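Local coordinates for putative glycosidase ph117-related (Bacteroides thetaiotaomicron, PDB 5A7V), which probably cleaves beta-mannosides as a GH130-family phosphorylase or hydrolase, and binds mannose in its active-site pocket, at residues K137-P141 and G142-D146. Numbering follows the deposited sequence.
Sequences KLEWP and GGCED. With MAN (alpha-D-mannopyranose), chain D; BMA (beta-D-mannopyranose), chain C; MAN (alpha-D-mannopyranose), chain E.
E139 and G143 are joined by the backbone hydrogen bond that closes this tight reversal: G143 N donates to E139 O at 2.7 Å. The bond is short but bent, with an N-H...O angle of 139° and the donor tilted 35° from the carbonyl plane. Between its ends the chain turns through W140, P141 and G142, and the peptide before P141 is cis. At the positive phi of G143 a side chain would collide with the carbonyl oxygen of G142, so the backbone here suits glycine.

Side-chain packing is sparse. On the strand side, C144 SG approaches E139 OE1 at 3.7 Å, a van der Waals contact. CG of E139 lies beside its own backbone N (chi1 -69°) and the chain then runs extended, which carries the carboxylate alongside the sulfur. The buried carboxylate has its polar partners elsewhere: K184 forms a salt bridge with OE1, while Y161 and Q163 hydrogen-bond to OE2.

Sugar contacts begin two residues beyond the turn. Alpha and beta forms of one mannose overlap in a single site, and in either form E145 OE1 lies 2.7 Å from the sugar O6, with OE2 close to O4. D146 OD2 is 2.7 Å from O3 of the second alpha-mannose, although that hydroxyl proton has another acceptor within reach. R93 and N78 hold D146 OD1 through a salt bridge and a hydrogen bond.

Topologically, a cis-proline turn leads from helix 136-139 into strand 143-151, an outer strand of a four-stranded antiparallel sheet whose start also bonds to S107, as in a blade of the five-bladed beta-propeller of GH130 enzymes, and delivers E145 and D146 to the mannose-binding pocket.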
# COMPACT_ATOMS: atom_id res chain seq x y z
N LYS A 137 6.59 -0.42 23.08
CA LYS A 137 7.14 0.95 23.11
C LYS A 137 7.08 1.62 21.72
O LYS A 137 7.09 2.86 21.58
CB LYS A 137 8.57 0.96 23.59
CG LYS A 137 8.71 0.59 25.07
CD LYS A 137 10.13 0.83 25.56
CE LYS A 137 10.24 0.50 27.06
NZ LYS A 137 11.62 0.63 27.57
N LEU A 138 6.98 0.80 20.68
CA LEU A 138 6.98 1.29 19.30
C LEU A 138 5.58 1.42 18.69
O LEU A 138 5.44 2.13 17.67
CB LEU A 138 7.84 0.34 18.41
CG LEU A 138 9.23 0.03 18.96
CD1 LEU A 138 9.98 -0.87 18.00
CD2 LEU A 138 10.06 1.29 19.22
N GLU A 139 4.55 0.79 19.30
CA GLU A 139 3.22 0.71 18.67
C GLU A 139 2.11 1.35 19.52
O GLU A 139 0.96 1.33 19.09
CB GLU A 139 2.85 -0.78 18.46
CG GLU A 139 3.72 -1.43 17.38
CD GLU A 139 3.43 -2.89 17.17
OE1 GLU A 139 2.56 -3.46 17.86
OE2 GLU A 139 4.10 -3.46 16.26
N TRP A 140 2.42 1.81 20.72
CA TRP A 140 1.39 2.41 21.59
C TRP A 140 1.64 3.93 21.68
O TRP A 140 2.77 4.35 21.96
CB TRP A 140 1.38 1.78 22.99
CG TRP A 140 0.11 2.15 23.74
CD1 TRP A 140 0.04 2.96 24.83
CD2 TRP A 140 -1.27 1.85 23.39
NE1 TRP A 140 -1.26 3.17 25.20
CE2 TRP A 140 -2.07 2.50 24.32
CE3 TRP A 140 -1.88 1.03 22.50
CZ2 TRP A 140 -3.45 2.39 24.30
CZ3 TRP A 140 -3.24 1.08 22.36
CH2 TRP A 140 -4.00 1.66 23.29
N PRO A 141 0.62 4.76 21.45
CA PRO A 141 -0.79 4.44 21.24
C PRO A 141 -1.31 4.41 19.81
O PRO A 141 -2.51 4.19 19.59
CB PRO A 141 -1.48 5.57 21.96
CG PRO A 141 -0.59 6.73 21.66
CD PRO A 141 0.82 6.19 21.69
N GLY A 142 -0.44 4.64 18.84
CA GLY A 142 -0.89 4.80 17.47
C GLY A 142 -1.27 3.51 16.76
O GLY A 142 -2.06 3.48 15.83
N GLY A 143 -0.67 2.39 17.20
CA GLY A 143 -1.00 1.07 16.63
C GLY A 143 -0.25 0.71 15.37
O GLY A 143 0.94 1.05 15.23
N CYS A 144 -0.94 -0.03 14.51
CA CYS A 144 -0.33 -0.78 13.41
C CYS A 144 -1.05 -0.34 12.15
O CYS A 144 -2.25 -0.57 12.00
CB CYS A 144 -0.49 -2.29 13.65
SG CYS A 144 0.04 -2.80 15.30
N GLU A 145 -0.32 0.30 11.23
CA GLU A 145 -0.91 1.02 10.10
C GLU A 145 -0.48 0.44 8.76
O GLU A 145 0.63 -0.12 8.62
CB GLU A 145 -0.46 2.49 10.07
CG GLU A 145 -0.65 3.22 11.38
CD GLU A 145 -0.05 4.61 11.40
OE1 GLU A 145 0.88 4.90 10.60
OE2 GLU A 145 -0.44 5.42 12.31
N ASP A 146 -1.31 0.59 7.75
CA ASP A 146 -0.89 0.54 6.35
C ASP A 146 -0.15 -0.76 5.95
O ASP A 146 0.99 -0.74 5.48
CB ASP A 146 -0.04 1.76 5.96
CG ASP A 146 -0.72 3.12 6.15
OD1 ASP A 146 -1.91 3.17 6.44
OD2 ASP A 146 0.04 4.11 5.96
C1 MAN D . 0.96 10.40 9.00
C2 MAN D . 0.09 9.65 8.08
C3 MAN D . -0.90 8.95 8.99
C4 MAN D . -0.26 8.13 10.10
C5 MAN D . 0.84 8.90 10.81
C6 MAN D . 1.80 8.01 11.56
O1 MAN D . 0.43 11.51 9.61
O2 MAN D . 0.78 8.63 7.36
O3 MAN D . -1.78 8.07 8.28
O4 MAN D . -1.26 7.76 11.07
O5 MAN D . 1.64 9.64 9.91
O6 MAN D . 2.45 7.05 10.71
C1 BMA C . 0.85 10.45 8.87
C2 BMA C . -0.24 9.61 8.19
C3 BMA C . -1.07 8.93 9.25
C4 BMA C . -0.17 8.15 10.20
C5 BMA C . 1.03 8.99 10.66
C6 BMA C . 2.03 8.18 11.47
O1 BMA C . 1.68 11.21 8.01
O2 BMA C . 0.36 8.59 7.37
O3 BMA C . -2.12 8.05 8.69
O4 BMA C . -0.97 7.77 11.33
O5 BMA C . 1.75 9.59 9.57
O6 BMA C . 2.55 7.06 10.76
C1 MAN E . 0.97 8.97 4.24
C2 MAN E . 0.56 7.52 3.90
C3 MAN E . -0.79 7.03 4.46
C4 MAN E . -1.88 8.11 4.31
C5 MAN E . -1.35 9.41 3.66
C6 MAN E . -2.40 10.54 3.66
O1 MAN E . 1.95 9.55 3.23
O2 MAN E . 1.61 6.69 4.42
O3 MAN E . -0.73 6.71 5.83
O4 MAN E . -2.92 7.52 3.56
O5 MAN E . -0.18 9.82 4.44
O6 MAN E . -2.73 10.89 5.02